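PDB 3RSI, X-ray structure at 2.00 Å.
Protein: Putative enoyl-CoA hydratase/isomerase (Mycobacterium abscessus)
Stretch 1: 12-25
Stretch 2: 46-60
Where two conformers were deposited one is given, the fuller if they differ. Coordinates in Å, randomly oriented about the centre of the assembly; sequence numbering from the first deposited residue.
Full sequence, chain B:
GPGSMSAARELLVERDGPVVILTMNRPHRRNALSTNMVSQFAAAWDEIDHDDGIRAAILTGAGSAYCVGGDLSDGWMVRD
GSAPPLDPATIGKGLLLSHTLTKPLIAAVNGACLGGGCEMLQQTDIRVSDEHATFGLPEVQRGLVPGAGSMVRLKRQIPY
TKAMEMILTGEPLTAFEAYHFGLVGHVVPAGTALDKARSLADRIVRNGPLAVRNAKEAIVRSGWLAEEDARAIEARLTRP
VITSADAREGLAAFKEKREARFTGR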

# COMPACT_ATOMS: atom_id res chain seq x y z
N LEU B 12 -4.21 -15.78 28.53
CA LEU B 12 -3.30 -15.46 29.62
C LEU B 12 -2.92 -13.98 29.57
O LEU B 12 -2.63 -13.44 28.50
CB LEU B 12 -2.05 -16.32 29.59
CG LEU B 12 -2.27 -17.83 29.64
CD1 LEU B 12 -0.94 -18.56 29.45
CD2 LEU B 12 -2.95 -18.23 30.94
N VAL B 13 -2.93 -13.33 30.72
CA VAL B 13 -2.59 -11.92 30.82
C VAL B 13 -1.47 -11.80 31.85
O VAL B 13 -1.65 -12.14 33.03
CB VAL B 13 -3.80 -11.06 31.21
CG1 VAL B 13 -3.39 -9.58 31.41
CG2 VAL B 13 -4.91 -11.20 30.16
N GLU B 14 -0.31 -11.33 31.38
CA GLU B 14 0.88 -11.19 32.20
C GLU B 14 1.40 -9.75 32.13
O GLU B 14 1.60 -9.20 31.04
CB GLU B 14 1.94 -12.18 31.71
CG GLU B 14 3.40 -11.83 32.09
CD GLU B 14 4.44 -12.71 31.42
OE1 GLU B 14 4.06 -13.68 30.73
OE2 GLU B 14 5.65 -12.42 31.62
N ARG B 15 1.63 -9.14 33.29
CA ARG B 15 2.17 -7.78 33.37
C ARG B 15 3.66 -7.84 33.70
O ARG B 15 4.03 -8.42 34.71
CB ARG B 15 1.40 -7.01 34.44
CG ARG B 15 1.81 -5.58 34.63
CD ARG B 15 1.27 -4.65 33.57
NE ARG B 15 1.55 -3.25 33.93
CZ ARG B 15 0.70 -2.43 34.54
NH1 ARG B 15 -0.52 -2.82 34.86
NH2 ARG B 15 1.07 -1.18 34.81
N ASP B 16 4.50 -7.26 32.84
CA ASP B 16 5.94 -7.10 33.08
C ASP B 16 6.30 -5.60 33.03
O ASP B 16 6.71 -5.07 32.00
CB ASP B 16 6.75 -7.86 32.00
CG ASP B 16 8.27 -7.76 32.20
OD1 ASP B 16 8.72 -7.64 33.35
OD2 ASP B 16 9.03 -7.79 31.19
N GLY B 17 6.14 -4.92 34.16
CA GLY B 17 6.35 -3.48 34.20
C GLY B 17 5.38 -2.77 33.27
O GLY B 17 4.19 -3.02 33.33
N PRO B 18 5.89 -1.89 32.39
CA PRO B 18 4.99 -1.18 31.47
C PRO B 18 4.44 -2.00 30.28
O PRO B 18 3.67 -1.47 29.49
CB PRO B 18 5.86 -0.04 30.95
CG PRO B 18 7.25 -0.61 31.00
CD PRO B 18 7.29 -1.50 32.20
N VAL B 19 4.84 -3.27 30.16
CA VAL B 19 4.39 -4.16 29.07
C VAL B 19 3.38 -5.21 29.58
O VAL B 19 3.53 -5.76 30.67
CB VAL B 19 5.62 -4.85 28.43
CG1 VAL B 19 5.23 -5.75 27.22
CG2 VAL B 19 6.65 -3.82 28.00
N VAL B 20 2.33 -5.47 28.80
CA VAL B 20 1.41 -6.58 29.06
C VAL B 20 1.59 -7.56 27.91
O VAL B 20 1.68 -7.13 26.75
CB VAL B 20 -0.10 -6.15 29.17
CG1 VAL B 20 -0.45 -5.13 28.12
CG2 VAL B 20 -1.04 -7.35 29.03
N ILE B 21 1.65 -8.85 28.24
CA ILE B 21 1.72 -9.92 27.27
C ILE B 21 0.45 -10.75 27.36
O ILE B 21 0.09 -11.25 28.44
CB ILE B 21 2.93 -10.85 27.53
CG1 ILE B 21 4.23 -10.05 27.53
CG2 ILE B 21 2.99 -11.96 26.47
CD1 ILE B 21 5.32 -10.77 28.27
N LEU B 22 -0.22 -10.86 26.22
CA LEU B 22 -1.44 -11.61 26.07
C LEU B 22 -1.11 -12.89 25.32
O LEU B 22 -0.50 -12.85 24.25
CB LEU B 22 -2.45 -10.80 25.26
CG LEU B 22 -2.86 -9.44 25.82
CD1 LEU B 22 -3.85 -8.77 24.88
CD2 LEU B 22 -3.47 -9.62 27.20
N THR B 23 -1.52 -14.02 25.88
CA THR B 23 -1.22 -15.29 25.26
C THR B 23 -2.50 -16.07 25.02
O THR B 23 -3.15 -16.47 25.99
CB THR B 23 -0.25 -16.13 26.10
OG1 THR B 23 0.95 -15.40 26.29
CG2 THR B 23 0.06 -17.45 25.39
N MET B 24 -2.84 -16.26 23.75
CA MET B 24 -3.97 -17.07 23.35
C MET B 24 -3.62 -18.52 23.71
O MET B 24 -2.58 -19.02 23.30
CB MET B 24 -4.23 -16.93 21.86
CG MET B 24 -4.64 -15.54 21.45
SD MET B 24 -4.72 -15.28 19.68
CE MET B 24 -2.95 -15.10 19.32
N ASN B 25 -4.47 -19.15 24.52
CA ASN B 25 -4.13 -20.40 25.21
C ASN B 25 -5.22 -21.48 25.11
O ASN B 25 -5.98 -21.69 26.05
CB ASN B 25 -3.86 -20.09 26.67
CG ASN B 25 -3.38 -21.31 27.45
OD1 ASN B 25 -2.69 -22.17 26.91
ND2 ASN B 25 -3.78 -21.38 28.70
N ASP B 46 -9.79 -3.17 27.58
CA ASP B 46 -10.25 -2.16 28.54
C ASP B 46 -9.20 -1.89 29.62
O ASP B 46 -8.93 -0.73 29.93
CB ASP B 46 -11.58 -2.58 29.17
CG ASP B 46 -12.76 -2.37 28.23
OD1 ASP B 46 -12.62 -1.65 27.21
OD2 ASP B 46 -13.83 -2.93 28.51
N GLU B 47 -8.59 -2.94 30.16
CA GLU B 47 -7.50 -2.81 31.13
C GLU B 47 -6.30 -2.07 30.55
O GLU B 47 -5.72 -1.20 31.20
CB GLU B 47 -7.04 -4.19 31.58
CG GLU B 47 -5.87 -4.22 32.57
CD GLU B 47 -5.50 -5.66 33.00
OE1 GLU B 47 -6.42 -6.48 33.16
OE2 GLU B 47 -4.29 -5.97 33.16
N ILE B 48 -5.92 -2.42 29.32
CA ILE B 48 -4.77 -1.80 28.66
C ILE B 48 -5.03 -0.32 28.35
O ILE B 48 -4.13 0.52 28.49
CB ILE B 48 -4.41 -2.56 27.37
CG1 ILE B 48 -3.76 -3.91 27.74
CG2 ILE B 48 -3.49 -1.74 26.46
CD1 ILE B 48 -3.81 -4.93 26.58
N ASP B 49 -6.26 -0.00 27.94
CA ASP B 49 -6.63 1.38 27.61
C ASP B 49 -6.72 2.29 28.84
O ASP B 49 -6.43 3.47 28.77
CB ASP B 49 -7.96 1.42 26.85
CG ASP B 49 -7.83 0.95 25.41
OD1 ASP B 49 -6.72 1.01 24.83
OD2 ASP B 49 -8.88 0.53 24.86
N HIS B 50 -7.08 1.72 29.98
CA HIS B 50 -7.39 2.47 31.20
C HIS B 50 -6.16 2.71 32.09
O HIS B 50 -6.10 3.68 32.82
CB HIS B 50 -8.46 1.73 32.01
CG HIS B 50 -8.79 2.38 33.32
ND1 HIS B 50 -8.28 1.95 34.52
CD2 HIS B 50 -9.58 3.44 33.61
CE1 HIS B 50 -8.74 2.71 35.50
NE2 HIS B 50 -9.54 3.62 34.97
N ASP B 51 -5.19 1.82 32.02
CA ASP B 51 -4.02 1.92 32.88
C ASP B 51 -2.88 2.68 32.18
O ASP B 51 -2.19 2.13 31.32
CB ASP B 51 -3.58 0.53 33.33
CG ASP B 51 -2.51 0.56 34.40
OD1 ASP B 51 -1.87 1.63 34.60
OD2 ASP B 51 -2.30 -0.49 35.04
N ASP B 52 -2.69 3.95 32.57
CA ASP B 52 -1.65 4.81 32.01
C ASP B 52 -0.23 4.20 32.09
O ASP B 52 0.62 4.51 31.25
CB ASP B 52 -1.65 6.17 32.72
CG ASP B 52 -2.77 7.09 32.26
OD1 ASP B 52 -3.47 6.79 31.26
OD2 ASP B 52 -2.93 8.15 32.90
N GLY B 53 0.01 3.38 33.10
CA GLY B 53 1.29 2.68 33.28
C GLY B 53 1.56 1.56 32.27
O GLY B 53 2.69 1.07 32.14
N ILE B 54 0.53 1.13 31.55
CA ILE B 54 0.74 0.19 30.46
C ILE B 54 1.10 1.00 29.21
O ILE B 54 0.28 1.78 28.73
CB ILE B 54 -0.49 -0.69 30.20
CG1 ILE B 54 -0.83 -1.51 31.45
CG2 ILE B 54 -0.23 -1.62 29.01
CD1 ILE B 54 -2.00 -2.47 31.27
N ARG B 55 2.32 0.81 28.71
CA ARG B 55 2.80 1.55 27.53
C ARG B 55 2.84 0.74 26.21
O ARG B 55 2.96 1.32 25.12
CB ARG B 55 4.18 2.15 27.82
CG ARG B 55 4.15 3.27 28.91
CD ARG B 55 5.53 3.93 29.01
NE ARG B 55 5.64 4.89 30.10
CZ ARG B 55 6.68 5.71 30.30
NH1 ARG B 55 7.73 5.71 29.47
NH2 ARG B 55 6.67 6.55 31.33
N ALA B 56 2.76 -0.58 26.31
CA ALA B 56 2.76 -1.45 25.15
C ALA B 56 2.17 -2.80 25.51
O ALA B 56 2.28 -3.25 26.66
CB ALA B 56 4.19 -1.62 24.61
N ALA B 57 1.54 -3.44 24.52
CA ALA B 57 0.97 -4.77 24.67
C ALA B 57 1.51 -5.70 23.57
O ALA B 57 1.71 -5.28 22.42
CB ALA B 57 -0.52 -4.68 24.58
N ILE B 58 1.73 -6.96 23.95
CA ILE B 58 2.22 -7.99 23.05
C ILE B 58 1.19 -9.11 22.99
O ILE B 58 0.67 -9.54 24.03
CB ILE B 58 3.59 -8.58 23.53
CG1 ILE B 58 4.67 -7.49 23.54
CG2 ILE B 58 4.03 -9.77 22.62
CD1 ILE B 58 6.02 -7.92 24.21
N LEU B 59 0.92 -9.57 21.77
CA LEU B 59 -0.02 -10.67 21.53
C LEU B 59 0.69 -11.84 20.91
O LEU B 59 1.38 -11.69 19.89
CB LEU B 59 -1.15 -10.20 20.61
CG LEU B 59 -2.25 -11.20 20.32
CD1 LEU B 59 -2.89 -11.78 21.59
CD2 LEU B 59 -3.29 -10.52 19.43
N THR B 60 0.50 -13.01 21.50
CA THR B 60 1.16 -14.21 21.07
C THR B 60 0.28 -15.40 21.39
O THR B 60 -0.75 -15.27 22.06
CB THR B 60 2.56 -14.37 21.73
OG1 THR B 60 3.40 -15.17 20.90
CG2 THR B 60 2.48 -15.00 23.13
O HOH W 1 -2.78 -4.46 34.76

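Stretch 2 meets stretch 1 first through the last turn of a helix. Glu47, with an extended side chain, does not reach Arg15 directly; a water bridges the two, donating to Glu47 OE2 at 2.7 Å and accepting a weak hydrogen bond from Arg15 NH1 at 2.8 Å. Ile48 contributes an apolar contact instead. Its CA-to-CB bond points sideways, but the end of the side chain comes nearer to the strand, with Ile48 CG1 3.5 Å from Val20 CG1 and Ile48 CD1 4.2 Å from Leu22 CD1, so the helix packs on the sheet face that carries Val20 and Leu22.

Asp51, the first residue to leave helical geometry, opens a type I turn that ends at Ile54. Its carboxylate serves both stretches: OD2 forms a salt bridge with Arg15 NH1 at 2.9 Å, near the plane of the guanidinium, while OD1 accepts a hydrogen bond from Gly53 N at 3.0 Å within the turn. Arg15 is also held from its own side, since Arg15 NE donates to Gly17 O at 2.7 Å. Over one face of the guanidinium lies Ile54, whose CG1 is 3.6 Å from Arg15 CZ, so the charged group is paired at its edge and covered by an aliphatic chain. Ile54 also places CG2 3.6 Å from Val20 CG1.

Pro18 O receives the chain as it leaves the turn. Arg55 N donates to it at 2.8 Å, and Ala56 N adds a weak, longer bond to the same Pro18 O at 3.4 Å. From here the two strands run parallel, with an angle of 18° between their directions, and the hydrogen bonds alternate in the parallel pattern. Ala56 O accepts from Val20 N at 3.1 Å.

Side chains alternate accordingly. Ala57 CB lies 3.6 Å from Val20 CG1, on the helix-facing side of the sheet. Ile58 then uses both backbone groups, its N donating to Val20 O at 2.8 Å and its O accepting from Leu22 N at 2.7 Å in an almost linear bond of 175°. On the other face, Ile58 CD1 packs against Val19 CG1 at 3.8 Å. Leu59 returns to the face of Ala57, its CD1 lying 3.8 Å from Leu22 CB and 4.0 Å from Met24 CE. At Thr60, the last residue of the stretch, N donates to Leu22 O and O accepts from Met24 N, both at 2.9 Å.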